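Local coordinates for Atu0111 protein (Agrobacterium tumefaciens, PDB 2FSQ) that is of unknown function but belongs to the 2H clan, known for phosphoesterase-like enzymes, and folds as an alpha-beta barrel, at residues R96-Y100 with W101-L105; D112-T115 with D116-D120; T149-D152 with D153-A157; R160-F163 with A164-G168; G168-H171 with P172-T176. All coordinates share one frame; numbering follows the deposited sequence.

Contact 1 (R96-Y100 with W101-L105)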
loop_
_atom_site.group_PDB
_atom_site.type_symbol
_atom_site.label_atom_id
_atom_site.label_comp_id
_atom_site.label_asym_id
_atom_site.label_seq_id
_atom_site.Cartn_x
_atom_site.Cartn_y
_atom_site.Cartn_z
ATOM N N ARG A 96 -14.726 -10.781 -3.044
ATOM C CA ARG A 96 -16.055 -10.447 -3.521
ATOM C C ARG A 96 -17.048 -10.626 -2.384
ATOM O O ARG A 96 -17.821 -11.589 -2.354
ATOM C CB ARG A 96 -16.418 -11.302 -4.725
ATOM C CG ARG A 96 -15.616 -10.957 -5.939
ATOM C CD ARG A 96 -15.840 -11.963 -7.052
ATOM N NE ARG A 96 -15.252 -11.497 -8.309
ATOM C CZ ARG A 96 -15.834 -10.620 -9.130
ATOM N NH1 ARG A 96 -17.025 -10.107 -8.837
ATOM N NH2 ARG A 96 -15.221 -10.260 -10.257
ATOM N N ALA A 97 -16.998 -9.708 -1.420
ATOM C CA ALA A 97 -17.804 -9.827 -0.210
ATOM C C ALA A 97 -18.019 -8.476 0.442
ATOM O O ALA A 97 -17.126 -7.631 0.402
ATOM C CB ALA A 97 -17.106 -10.756 0.772
ATOM N N LEU A 98 -19.183 -8.291 1.071
ATOM C CA LEU A 98 -19.402 -7.120 1.930
ATOM C C LEU A 98 -18.549 -7.325 3.181
ATOM O O LEU A 98 -18.398 -8.461 3.643
ATOM C CB LEU A 98 -20.879 -7.016 2.319
ATOM C CG LEU A 98 -21.896 -7.055 1.166
ATOM C CD1 LEU A 98 -23.311 -6.983 1.700
ATOM C CD2 LEU A 98 -21.649 -5.932 0.163
ATOM N N PRO A 99 -18.027 -6.243 3.779
ATOM C CA PRO A 99 -18.127 -4.827 3.472
ATOM C C PRO A 99 -16.993 -4.315 2.585
ATOM O O PRO A 99 -16.611 -3.135 2.693
ATOM C CB PRO A 99 -18.017 -4.188 4.855
ATOM C CG PRO A 99 -17.013 -5.040 5.535
ATOM C CD PRO A 99 -17.280 -6.461 5.035
ATOM N N TYR A 100 -16.472 -5.177 1.716
ATOM C CA TYR A 100 -15.363 -4.806 0.823
ATOM C C TYR A 100 -15.856 -4.568 -0.602
ATOM O O TYR A 100 -15.064 -4.517 -1.545
ATOM C CB TYR A 100 -14.285 -5.903 0.838
ATOM C CG TYR A 100 -13.859 -6.308 2.221
ATOM C CD1 TYR A 100 -14.438 -7.410 2.849
ATOM C CD2 TYR A 100 -12.947 -5.541 2.939
ATOM C CE1 TYR A 100 -14.063 -7.775 4.137
ATOM C CE2 TYR A 100 -12.582 -5.882 4.225
ATOM C CZ TYR A 100 -13.155 -6.986 4.829
ATOM O OH TYR A 100 -12.768 -7.318 6.109
ATOM N N TRP A 101 -17.170 -4.426 -0.739
ATOM C CA TRP A 101 -17.854 -4.359 -2.026
ATOM C C TRP A 101 -19.081 -3.472 -1.815
ATOM O O TRP A 101 -19.653 -3.477 -0.724
ATOM C CB TRP A 101 -18.304 -5.763 -2.404
ATOM C CG TRP A 101 -18.653 -5.984 -3.829
ATOM C CD1 TRP A 101 -19.895 -5.864 -4.411
ATOM C CD2 TRP A 101 -17.765 -6.411 -4.868
ATOM N NE1 TRP A 101 -19.815 -6.184 -5.737
ATOM C CE2 TRP A 101 -18.523 -6.516 -6.055
ATOM C CE3 TRP A 101 -16.395 -6.724 -4.912
ATOM C CZ2 TRP A 101 -17.951 -6.902 -7.274
ATOM C CZ3 TRP A 101 -15.839 -7.110 -6.127
ATOM C CH2 TRP A 101 -16.614 -7.200 -7.284
ATOM N N PRO A 102 -19.490 -2.708 -2.846
ATOM C CA PRO A 102 -20.703 -1.913 -2.668
ATOM C C PRO A 102 -21.944 -2.794 -2.636
ATOM O O PRO A 102 -22.102 -3.620 -3.517
ATOM C CB PRO A 102 -20.724 -1.014 -3.903
ATOM C CG PRO A 102 -19.974 -1.734 -4.942
ATOM C CD PRO A 102 -18.888 -2.512 -4.177
ATOM N N GLN A 103 -22.813 -2.623 -1.639
ATOM C CA GLN A 103 -24.009 -3.470 -1.576
ATOM C C GLN A 103 -24.937 -3.292 -2.775
ATOM O O GLN A 103 -25.723 -4.179 -3.072
ATOM C CB GLN A 103 -24.788 -3.263 -0.283
ATOM C CG GLN A 103 -25.851 -4.354 -0.034
ATOM C CD GLN A 103 -26.370 -4.383 1.383
ATOM O OE1 GLN A 103 -26.370 -3.371 2.087
ATOM N NE2 GLN A 103 -26.836 -5.540 1.806
ATOM N N THR A 104 -24.832 -2.166 -3.472
ATOM C CA THR A 104 -25.678 -1.935 -4.652
ATOM C C THR A 104 -25.300 -2.790 -5.865
ATOM O O THR A 104 -26.067 -2.859 -6.829
ATOM C CB THR A 104 -25.601 -0.479 -5.088
ATOM O OG1 THR A 104 -24.233 -0.171 -5.368
ATOM C CG2 THR A 104 -26.098 0.431 -3.984
ATOM N N LEU A 105 -24.140 -3.447 -5.828
ATOM C CA LEU A 105 -23.672 -4.234 -6.973
ATOM C C LEU A 105 -23.616 -5.717 -6.678
ATOM O O LEU A 105 -23.124 -6.115 -5.635
ATOM C CB LEU A 105 -22.272 -3.793 -7.406
ATOM C CG LEU A 105 -22.104 -2.396 -7.999
ATOM C CD1 LEU A 105 -20.671 -2.225 -8.486
ATOM C CD2 LEU A 105 -23.087 -2.184 -9.133
#
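The contact of Arg96 with Trp101 is a local packing of side chains within a cis-proline loop, which leaves strand 84-92 and leads to helix 111-121. The peptide bond before Pro99 is cis, and Tyr100 N bonds to Ala97 O, consistent with a tight turn at residues 97-100 that brings Trp101 back beside Arg96. The two side chains run side by side in the same direction, with guanidinium and indole planes 45° apart. Arg96 CG lies 3.9 Å from Trp101 CZ3, an atom that also sits over one guanidinium face, and Arg96 NH1 comes obliquely to within 3.3 Å of Trp101 CH2. That end is held by a salt bridge to Glu93 and by hydrogen bonds from NH1 to Leu107 O and Thr109 O. Trp101 has CG anti to the backbone N (chi1 -162°), and its indole also packs on Val91 and Val114. Leu98 crosses Gln103 at about a right angle, its CD1 3.8 Å from Gln103 NE2. Its other methyl, CD2, lies 3.3 Å from Trp101 O.

Contact 2 (D112-T115 with D116-D120)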
loop_
_atom_site.group_PDB
_atom_site.type_symbol
_atom_site.label_atom_id
_atom_site.label_comp_id
_atom_site.label_asym_id
_atom_site.label_seq_id
_atom_site.Cartn_x
_atom_site.Cartn_y
_atom_site.Cartn_z
ATOM N N ASP A 112 -14.222 -5.022 -14.429
ATOM C CA ASP A 112 -14.291 -3.877 -15.352
ATOM C C ASP A 112 -15.599 -3.084 -15.276
ATOM O O ASP A 112 -15.595 -1.857 -15.454
ATOM C CB ASP A 112 -14.035 -4.309 -16.797
ATOM C CG ASP A 112 -12.564 -4.542 -17.093
ATOM O OD1 ASP A 112 -11.688 -4.258 -16.228
ATOM O OD2 ASP A 112 -12.278 -4.999 -18.224
ATOM N N ALA A 113 -16.720 -3.771 -15.033
ATOM C CA ALA A 113 -17.994 -3.083 -14.840
ATOM C C ALA A 113 -18.038 -2.291 -13.534
ATOM O O ALA A 113 -18.644 -1.231 -13.460
ATOM C CB ALA A 113 -19.185 -4.060 -14.958
ATOM N N VAL A 114 -17.376 -2.790 -12.490
ATOM C CA VAL A 114 -17.296 -2.007 -11.260
ATOM C C VAL A 114 -16.464 -0.728 -11.502
ATOM O O VAL A 114 -16.825 0.358 -11.044
ATOM C CB VAL A 114 -16.714 -2.816 -10.072
ATOM C CG1 VAL A 114 -16.790 -1.984 -8.814
ATOM C CG2 VAL A 114 -17.476 -4.149 -9.876
ATOM N N THR A 115 -15.358 -0.881 -12.225
ATOM C CA THR A 115 -14.509 0.244 -12.605
ATOM C C THR A 115 -15.319 1.320 -13.356
ATOM O O THR A 115 -15.220 2.509 -13.033
ATOM C CB THR A 115 -13.286 -0.240 -13.396
ATOM O OG1 THR A 115 -12.505 -1.117 -12.568
ATOM C CG2 THR A 115 -12.424 0.940 -13.845
ATOM N N ASP A 116 -16.169 0.899 -14.297
ATOM C CA ASP A 116 -17.034 1.852 -15.017
ATOM C C ASP A 116 -18.030 2.571 -14.095
ATOM O O ASP A 116 -18.229 3.785 -14.224
ATOM C CB ASP A 116 -17.796 1.172 -16.165
ATOM C CG ASP A 116 -16.870 0.548 -17.223
ATOM O OD1 ASP A 116 -15.706 0.974 -17.385
ATOM O OD2 ASP A 116 -17.339 -0.369 -17.934
ATOM N N TYR A 117 -18.667 1.830 -13.184
ATOM C CA TYR A 117 -19.619 2.396 -12.215
ATOM C C TYR A 117 -18.943 3.480 -11.386
ATOM O O TYR A 117 -19.487 4.577 -11.211
ATOM C CB TYR A 117 -20.230 1.266 -11.359
ATOM C CG TYR A 117 -21.022 1.622 -10.094
ATOM C CD1 TYR A 117 -22.373 1.996 -10.157
ATOM C CD2 TYR A 117 -20.448 1.481 -8.832
ATOM C CE1 TYR A 117 -23.115 2.269 -8.977
ATOM C CE2 TYR A 117 -21.174 1.744 -7.653
ATOM C CZ TYR A 117 -22.508 2.135 -7.724
ATOM O OH TYR A 117 -23.223 2.396 -6.540
ATOM N N TYR A 118 -17.726 3.193 -10.930
ATOM C CA TYR A 118 -16.984 4.145 -10.145
ATOM C C TYR A 118 -16.432 5.333 -10.940
ATOM O O TYR A 118 -16.471 6.468 -10.454
ATOM C CB TYR A 118 -15.861 3.427 -9.413
ATOM C CG TYR A 118 -16.327 2.596 -8.243
ATOM C CD1 TYR A 118 -17.403 2.991 -7.448
ATOM C CD2 TYR A 118 -15.632 1.452 -7.884
ATOM C CE1 TYR A 118 -17.811 2.231 -6.359
ATOM C CE2 TYR A 118 -16.014 0.692 -6.788
ATOM C CZ TYR A 118 -17.098 1.086 -6.036
ATOM O OH TYR A 118 -17.454 0.354 -4.936
ATOM N N ARG A 119 -15.897 5.074 -12.132
ATOM C CA ARG A 119 -15.408 6.167 -12.989
ATOM C C ARG A 119 -16.507 7.213 -13.195
ATOM O O ARG A 119 -16.246 8.422 -13.157
ATOM C CB ARG A 119 -14.907 5.636 -14.334
ATOM C CG ARG A 119 -14.203 6.690 -15.192
ATOM C CD ARG A 119 -14.298 6.348 -16.667
ATOM N NE ARG A 119 -13.259 5.426 -17.134
ATOM C CZ ARG A 119 -12.060 5.797 -17.589
ATOM N NH1 ARG A 119 -11.714 7.079 -17.621
ATOM N NH2 ARG A 119 -11.204 4.878 -18.016
ATOM N N ASP A 120 -17.737 6.732 -13.381
ATOM C CA ASP A 120 -18.907 7.593 -13.528
ATOM C C ASP A 120 -19.242 8.318 -12.229
ATOM O O ASP A 120 -19.439 9.527 -12.222
ATOM C CB ASP A 120 -20.120 6.786 -14.006
ATOM C CG ASP A 120 -21.402 7.610 -14.017
ATOM O OD1 ASP A 120 -21.403 8.722 -14.597
ATOM O OD2 ASP A 120 -22.404 7.147 -13.439
#
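Val114 holds CG1 opposite its backbone N (chi1 -174°), while Tyr118, one turn on, keeps CG beside its own N (chi1 -74°); the two side chains therefore lie side by side, pointing the same way. Val114 CG1 reaches Tyr118 CE2 at 3.4 Å, approaching the ring obliquely. This is i to i+4 packing on helix 111-121, and the backbone supports it: Tyr118 N bonds to Val114 O at 3.0 Å and Arg119 N to Thr115 O at 2.8 Å. Thr115, the next residue round the helix, packs on Phe223 and Leu235 of the neighbouring sheet, and its OG1 bonds to Asn43 and to Ile111 O. Asp112 O accepts from Asp116 N at 3.0 Å, while the Asp116 carboxylate oxygens beside it are acceptors too and make no bond to it. Asp112 OD1 and Asp116 OD1 remain 6.7 Å apart. Two exposed acidic groups probably disfavour each other mildly, whereas the buried side joins apolar packing to a tyrosine whose hydroxyl is bonded to Phe167 O.

Contact 3 (T149-D152 with D153-A157)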
loop_
_atom_site.group_PDB
_atom_site.type_symbol
_atom_site.label_atom_id
_atom_site.label_comp_id
_atom_site.label_asym_id
_atom_site.label_seq_id
_atom_site.Cartn_x
_atom_site.Cartn_y
_atom_site.Cartn_z
ATOM N N THR A 149 1.915 16.748 9.376
ATOM C CA THR A 149 1.419 17.458 10.562
ATOM C C THR A 149 0.067 16.857 10.972
ATOM O O THR A 149 -0.590 16.142 10.182
ATOM C CB THR A 149 1.215 18.963 10.286
ATOM O OG1 THR A 149 0.133 19.111 9.358
ATOM C CG2 THR A 149 2.492 19.618 9.729
ATOM N N ALA A 150 -0.360 17.135 12.199
ATOM C CA ALA A 150 -1.649 16.641 12.669
ATOM C C ALA A 150 -2.802 17.106 11.773
ATOM O O ALA A 150 -3.756 16.367 11.547
ATOM C CB ALA A 150 -1.892 17.011 14.130
ATOM N N GLU A 151 -2.699 18.315 11.230
ATOM C CA GLU A 151 -3.703 18.780 10.285
ATOM C C GLU A 151 -3.766 17.913 9.021
ATOM O O GLU A 151 -4.844 17.707 8.469
ATOM C CB GLU A 151 -3.429 20.250 9.923
ATOM C CG GLU A 151 -4.576 20.875 9.162
ATOM C CD GLU A 151 -4.208 22.157 8.435
ATOM O OE1 GLU A 151 -3.004 22.377 8.154
ATOM O OE2 GLU A 151 -5.137 22.926 8.090
ATOM N N ASP A 152 -2.619 17.448 8.524
ATOM C CA ASP A 152 -2.615 16.536 7.374
ATOM C C ASP A 152 -3.398 15.257 7.628
ATOM O O ASP A 152 -4.086 14.775 6.741
ATOM C CB ASP A 152 -1.192 16.188 6.937
ATOM C CG ASP A 152 -0.461 17.371 6.352
ATOM O OD1 ASP A 152 -0.896 17.831 5.293
ATOM O OD2 ASP A 152 0.517 17.842 6.983
ATOM N N ASP A 153 -3.303 14.723 8.839
ATOM C CA ASP A 153 -4.112 13.552 9.193
ATOM C C ASP A 153 -5.609 13.835 9.037
ATOM O O ASP A 153 -6.366 13.003 8.528
ATOM C CB ASP A 153 -3.818 13.091 10.616
ATOM C CG ASP A 153 -2.411 12.582 10.785
ATOM O OD1 ASP A 153 -1.924 11.810 9.917
ATOM O OD2 ASP A 153 -1.774 12.975 11.787
ATOM N N SER A 154 -6.027 15.019 9.475
ATOM C CA SER A 154 -7.421 15.409 9.359
ATOM C C SER A 154 -7.834 15.559 7.889
ATOM O O SER A 154 -8.906 15.129 7.491
ATOM C CB SER A 154 -7.667 16.673 10.187
ATOM O OG SER A 154 -8.979 17.150 10.019
ATOM N N ILE A 155 -6.948 16.118 7.065
ATOM C CA ILE A 155 -7.249 16.285 5.656
ATOM C C ILE A 155 -7.385 14.943 4.927
ATOM O O ILE A 155 -8.359 14.719 4.203
ATOM C CB ILE A 155 -6.179 17.167 4.977
ATOM C CG1 ILE A 155 -6.213 18.579 5.562
ATOM C CG2 ILE A 155 -6.385 17.211 3.454
ATOM C CD1 ILE A 155 -5.031 19.420 5.167
ATOM N N VAL A 156 -6.433 14.044 5.129
ATOM C CA VAL A 156 -6.515 12.762 4.428
ATOM C C VAL A 156 -7.707 11.948 4.940
ATOM O O VAL A 156 -8.322 11.221 4.171
ATOM C CB VAL A 156 -5.147 11.992 4.390
ATOM C CG1 VAL A 156 -4.740 11.455 5.746
ATOM C CG2 VAL A 156 -5.176 10.887 3.326
ATOM N N ALA A 157 -8.081 12.119 6.210
ATOM C CA ALA A 157 -9.268 11.421 6.712
ATOM C C ALA A 157 -10.514 11.929 5.985
ATOM O O ALA A 157 -11.453 11.167 5.733
ATOM C CB ALA A 157 -9.417 11.614 8.212
#
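Ile155 bends back over the preceding turn toward Glu151: with CG1 anti to its carbonyl carbon (chi1 -64°), CG1 comes to 3.3 Å from Glu151 O. The aliphatic parts of the pair meet more loosely, Glu151 CG lying 4.3 Å from Ile155 CD1. Asp153 also leans toward the start of the helix, its CB 3.4 Å from Ala150 O and its OD1 bonded to Gly147 N. Val156 is turned another way, with CG1 flanking the carbonyl of Asp152. Helix 150-167 starts with a capping box. Thr149 is the N-cap residue, and its OG1 accepts a weak bond from Asp152 N. In return Asp152 OD2 takes two bonds from Thr149: one from N at 3.0 Å on the anti lone pair, and one from OG1 at 2.7 Å, which arrives 54° out of the carboxylate plane. The other oxygen, OD1, accepts from Asn132 N, so both oxygens of this buried carboxylate are bonded. Placed at the N-terminal turn, Asp152 and Asp153 would probably be stabilised by the helix dipole. The first two backbone bonds are weak; Val156 N meets Asp152 O at 2.9 Å with an N-H...O angle of 171°.

Contact 4 (R160-F163 with A164-G168)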
loop_
_atom_site.group_PDB
_atom_site.type_symbol
_atom_site.label_atom_id
_atom_site.label_comp_id
_atom_site.label_asym_id
_atom_site.label_seq_id
_atom_site.Cartn_x
_atom_site.Cartn_y
_atom_site.Cartn_z
ATOM N N ARG A 160 -10.757 10.226 2.674
ATOM C CA ARG A 160 -11.215 8.840 2.818
ATOM C C ARG A 160 -12.691 8.763 3.148
ATOM O O ARG A 160 -13.388 7.916 2.610
ATOM C CB ARG A 160 -10.372 8.094 3.854
ATOM C CG ARG A 160 -9.027 7.679 3.269
ATOM C CD ARG A 160 -8.086 7.057 4.297
ATOM N NE ARG A 160 -8.768 6.038 5.098
ATOM C CZ ARG A 160 -8.984 4.787 4.700
ATOM N NH1 ARG A 160 -8.580 4.376 3.498
ATOM N NH2 ARG A 160 -9.641 3.954 5.503
ATOM N N ASP A 161 -13.171 9.647 4.012
ATOM C CA ASP A 161 -14.598 9.638 4.334
ATOM C C ASP A 161 -15.404 9.958 3.080
ATOM O O ASP A 161 -16.478 9.391 2.842
ATOM C CB ASP A 161 -14.927 10.672 5.411
ATOM C CG ASP A 161 -14.486 10.243 6.801
ATOM O OD1 ASP A 161 -14.179 9.043 6.994
ATOM O OD2 ASP A 161 -14.435 11.122 7.700
ATOM N N THR A 162 -14.887 10.875 2.269
ATOM C CA THR A 162 -15.587 11.240 1.055
ATOM C C THR A 162 -15.555 10.066 0.069
ATOM O O THR A 162 -16.570 9.738 -0.547
ATOM C CB THR A 162 -14.992 12.537 0.435
ATOM O OG1 THR A 162 -14.931 13.562 1.439
ATOM C CG2 THR A 162 -15.843 13.043 -0.750
ATOM N N PHE A 163 -14.407 9.397 -0.057
ATOM C CA PHE A 163 -14.352 8.216 -0.906
ATOM C C PHE A 163 -15.309 7.124 -0.466
ATOM O O PHE A 163 -15.876 6.442 -1.318
ATOM C CB PHE A 163 -12.938 7.644 -1.003
ATOM C CG PHE A 163 -12.044 8.394 -1.972
ATOM C CD1 PHE A 163 -12.432 8.616 -3.298
ATOM C CD2 PHE A 163 -10.804 8.839 -1.564
ATOM C CE1 PHE A 163 -11.582 9.301 -4.179
ATOM C CE2 PHE A 163 -9.957 9.503 -2.418
ATOM C CZ PHE A 163 -10.343 9.755 -3.723
ATOM N N ALA A 164 -15.487 6.957 0.842
ATOM C CA ALA A 164 -16.406 5.928 1.338
ATOM C C ALA A 164 -17.810 6.195 0.821
ATOM O O ALA A 164 -18.519 5.270 0.450
ATOM C CB ALA A 164 -16.385 5.870 2.862
ATOM N N ASP A 165 -18.207 7.464 0.773
ATOM C CA ASP A 165 -19.512 7.825 0.215
ATOM C C ASP A 165 -19.623 7.467 -1.264
ATOM O O ASP A 165 -20.634 6.928 -1.705
ATOM C CB ASP A 165 -19.788 9.317 0.412
ATOM C CG ASP A 165 -20.052 9.678 1.856
ATOM O OD1 ASP A 165 -20.421 8.784 2.649
ATOM O OD2 ASP A 165 -19.887 10.872 2.204
ATOM N N PHE A 166 -18.589 7.783 -2.042
ATOM C CA PHE A 166 -18.596 7.455 -3.473
ATOM C C PHE A 166 -18.500 5.961 -3.777
ATOM O O PHE A 166 -19.147 5.447 -4.684
ATOM C CB PHE A 166 -17.495 8.240 -4.207
ATOM C CG PHE A 166 -17.867 9.680 -4.480
ATOM C CD1 PHE A 166 -17.842 10.630 -3.464
ATOM C CD2 PHE A 166 -18.269 10.071 -5.750
ATOM C CE1 PHE A 166 -18.183 11.958 -3.715
ATOM C CE2 PHE A 166 -18.613 11.403 -6.008
ATOM C CZ PHE A 166 -18.581 12.334 -4.994
ATOM N N PHE A 167 -17.680 5.256 -3.010
ATOM C CA PHE A 167 -17.485 3.825 -3.240
ATOM C C PHE A 167 -18.618 2.981 -2.663
ATOM O O PHE A 167 -18.852 1.865 -3.131
ATOM C CB PHE A 167 -16.121 3.384 -2.695
ATOM C CG PHE A 167 -14.985 3.646 -3.642
ATOM C CD1 PHE A 167 -14.458 2.608 -4.398
ATOM C CD2 PHE A 167 -14.436 4.929 -3.786
ATOM C CE1 PHE A 167 -13.401 2.821 -5.291
ATOM C CE2 PHE A 167 -13.373 5.149 -4.679
ATOM C CZ PHE A 167 -12.862 4.094 -5.431
ATOM N N GLY A 168 -19.296 3.518 -1.650
ATOM C CA GLY A 168 -20.478 2.880 -1.068
ATOM C C GLY A 168 -20.182 1.728 -0.126
ATOM O O GLY A 168 -21.021 0.853 0.071
#
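The rings of Phe163, Phe166 and Phe167 crowd the last turns of helix 150-167. Phe125 serves two of them: Phe163 stacks with it, and Phe166 meets it edge-to-face. Two rings receive backbone oxygens at their edges, in plane: Thr162 O lies 3.3 Å from Phe166 CD1, and Phe163 O lies 3.2 Å from Phe167 CD2. The arrangement is i to i+4 helical packing. Phe163 and Phe167 run side by side in the same direction, Phe163 CD1 being 3.8 Å from Phe167 CE2, which comes up obliquely to the Phe163 ring. Phe167 holds CG anti to its carbonyl carbon (chi1 -83°), and that torsion swings its ring back alongside the Phe163 carbonyl. Thr162 and Phe166 likewise lie side by side, pointing the same way, with Thr162 CG2 3.9 Å from Phe166 CE1. The carbonyls at the ring edges are also committed to the helix, Phe166 N binding Thr162 O in the carbonyl plane and Phe167 N binding Phe163 O at 2.7 Å. The phenyl groups of Phe163 and Phe167 press on Val45 and Phe88, so the buried face of the helix closes against strands 42-48 and 84-92. Gly168, the first residue to leave helical phi/psi, has phi 78°, while its N still reaches Ala164 O at 2.8 Å.

Contact 5 (G168-H171 with P172-T176)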
loop_
_atom_site.group_PDB
_atom_site.type_symbol
_atom_site.label_atom_id
_atom_site.label_comp_id
_atom_site.label_asym_id
_atom_site.label_seq_id
_atom_site.Cartn_x
_atom_site.Cartn_y
_atom_site.Cartn_z
ATOM N N GLY A 168 -19.296 3.518 -1.650
ATOM C CA GLY A 168 -20.478 2.880 -1.068
ATOM C C GLY A 168 -20.182 1.728 -0.126
ATOM O O GLY A 168 -21.021 0.853 0.071
ATOM N N TYR A 169 -19.003 1.744 0.493
ATOM C CA TYR A 169 -18.673 0.815 1.568
ATOM C C TYR A 169 -17.568 1.425 2.400
ATOM O O TYR A 169 -16.925 2.405 1.988
ATOM C CB TYR A 169 -18.209 -0.560 1.038
ATOM C CG TYR A 169 -16.995 -0.474 0.128
ATOM C CD1 TYR A 169 -15.706 -0.302 0.649
ATOM C CD2 TYR A 169 -17.130 -0.564 -1.243
ATOM C CE1 TYR A 169 -14.596 -0.222 -0.192
ATOM C CE2 TYR A 169 -16.038 -0.483 -2.078
ATOM C CZ TYR A 169 -14.776 -0.321 -1.550
ATOM O OH TYR A 169 -13.720 -0.239 -2.413
ATOM N N ARG A 170 -17.379 0.845 3.587
ATOM C CA ARG A 170 -16.263 1.146 4.493
ATOM C C ARG A 170 -15.727 -0.184 5.008
ATOM O O ARG A 170 -16.507 -1.087 5.360
ATOM C CB ARG A 170 -16.719 1.984 5.700
ATOM C CG ARG A 170 -16.958 3.458 5.419
ATOM C CD ARG A 170 -17.603 4.177 6.607
ATOM N NE ARG A 170 -17.733 5.616 6.367
ATOM C CZ ARG A 170 -17.331 6.563 7.209
ATOM N NH1 ARG A 170 -16.786 6.246 8.375
ATOM N NH2 ARG A 170 -17.493 7.839 6.890
ATOM N N HIS A 171 -14.404 -0.313 5.059
ATOM C CA HIS A 171 -13.795 -1.497 5.687
ATOM C C HIS A 171 -13.840 -1.365 7.214
ATOM O O HIS A 171 -13.998 -0.260 7.740
ATOM C CB HIS A 171 -12.344 -1.644 5.235
ATOM C CG HIS A 171 -12.187 -1.955 3.782
ATOM N ND1 HIS A 171 -10.963 -2.264 3.222
ATOM C CD2 HIS A 171 -13.093 -2.004 2.767
ATOM C CE1 HIS A 171 -11.124 -2.499 1.930
ATOM N NE2 HIS A 171 -12.404 -2.360 1.628
ATOM N N PRO A 172 -13.713 -2.495 7.929
ATOM C CA PRO A 172 -13.682 -2.439 9.403
ATOM C C PRO A 172 -12.638 -1.482 9.988
ATOM O O PRO A 172 -12.892 -0.844 11.005
ATOM C CB PRO A 172 -13.383 -3.900 9.799
ATOM C CG PRO A 172 -14.058 -4.669 8.688
ATOM C CD PRO A 172 -13.716 -3.892 7.437
ATOM N N ASP A 173 -11.489 -1.365 9.335
ATOM C CA ASP A 173 -10.438 -0.482 9.847
ATOM C C ASP A 173 -10.540 0.957 9.309
ATOM O O ASP A 173 -9.568 1.702 9.386
ATOM C CB ASP A 173 -9.049 -1.068 9.525
ATOM C CG ASP A 173 -8.715 -1.002 8.053
ATOM O OD1 ASP A 173 -9.614 -0.635 7.271
ATOM O OD2 ASP A 173 -7.556 -1.286 7.672
ATOM N N HIS A 174 -11.694 1.352 8.764
ATOM C CA HIS A 174 -11.775 2.635 8.054
ATOM C C HIS A 174 -11.189 3.796 8.854
ATOM O O HIS A 174 -10.386 4.574 8.334
ATOM C CB HIS A 174 -13.208 2.958 7.625
ATOM C CG HIS A 174 -13.327 4.251 6.885
ATOM N ND1 HIS A 174 -13.168 4.350 5.516
ATOM C CD2 HIS A 174 -13.547 5.510 7.333
ATOM C CE1 HIS A 174 -13.316 5.615 5.151
ATOM N NE2 HIS A 174 -13.532 6.341 6.238
ATOM N N ASP A 175 -11.597 3.915 10.111
ATOM C CA ASP A 175 -11.180 5.046 10.933
ATOM C C ASP A 175 -9.820 4.870 11.597
ATOM O O ASP A 175 -9.280 5.842 12.145
ATOM C CB ASP A 175 -12.232 5.331 12.008
ATOM C CG ASP A 175 -13.493 5.936 11.437
ATOM O OD1 ASP A 175 -13.402 6.772 10.507
ATOM O OD2 ASP A 175 -14.579 5.592 11.957
ATOM N N THR A 176 -9.288 3.645 11.578
ATOM C CA THR A 176 -7.978 3.351 12.168
ATOM C C THR A 176 -6.963 2.914 11.106
ATOM O O THR A 176 -5.961 2.260 11.411
ATOM C CB THR A 176 -8.105 2.223 13.196
ATOM O OG1 THR A 176 -8.783 1.107 12.597
ATOM C CG2 THR A 176 -8.869 2.722 14.429
HETATM O O HOH W 1 -15.349 8.193 9.445
HETATM O O HOH W 2 -12.633 1.784 4.223
#
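His171 N and His174 ND1 grip the same water, water 2, which lies in the plane of the imidazole at 2.9 Å from each. The opposite ring nitrogen, NE2, is bonded to Asp161, while His174 O takes Arg160 NH2. The chain gets there by a type I beta turn from His171 to His174, in the loop between helix 150-167 and strand 179-182. That turn is closed by His174 N to His171 O at 3.0 Å, the donor standing 57° above the carbonyl plane. Arg170 extends across one face of the His174 ring, with guanidinium and imidazole planes 33° apart, and Asp175 OD1 lies at the ring edge. Arg170 CG makes a CH-pi contact 4.1 Å from the ring centroid and 19° off the normal, while His174 NE2 stands over the centre of the guanidinium, 3.9 Å above its plane. Arg170 NH1 and Asp175 OD1 are 4.0 Å apart, beyond a salt bridge. Water 1 bridges them, but Arg170 was modelled in two conformers and the bridge holds for the one described, so it is doubtful. With both ring nitrogens engaged, the rotation of the imidazole is well defined and it offers Arg170 a fixed face; the arginine, linked to Asp175 through water in one of its conformers and to Asp161 by a weak, long ion pair, is probably the more mobile partner.

How the contacts relate
Contact 5 lies at the surface; contacts 1 to 4 are partly buried, contact 4 having the most buried residues. Contacts 3 and 4 share helix 150-167: the first is polar capping at its N-terminus, the second aromatic packing near its C-terminus. Contact 2 uses the same i to i+4 spacing on helix 111-121 and touches contact 4. Contact 1 meets contact 2 through Thr104 and Tyr117, and contact 5 through Tyr100 and His171, whose rings are edge-to-face. Contacts 4 and 5 share Gly168, where apolar helix packing gives way to a loop held by polar and water-mediated links. Contact 3 is remote from contacts 1 and 2, about 28 Å between centres.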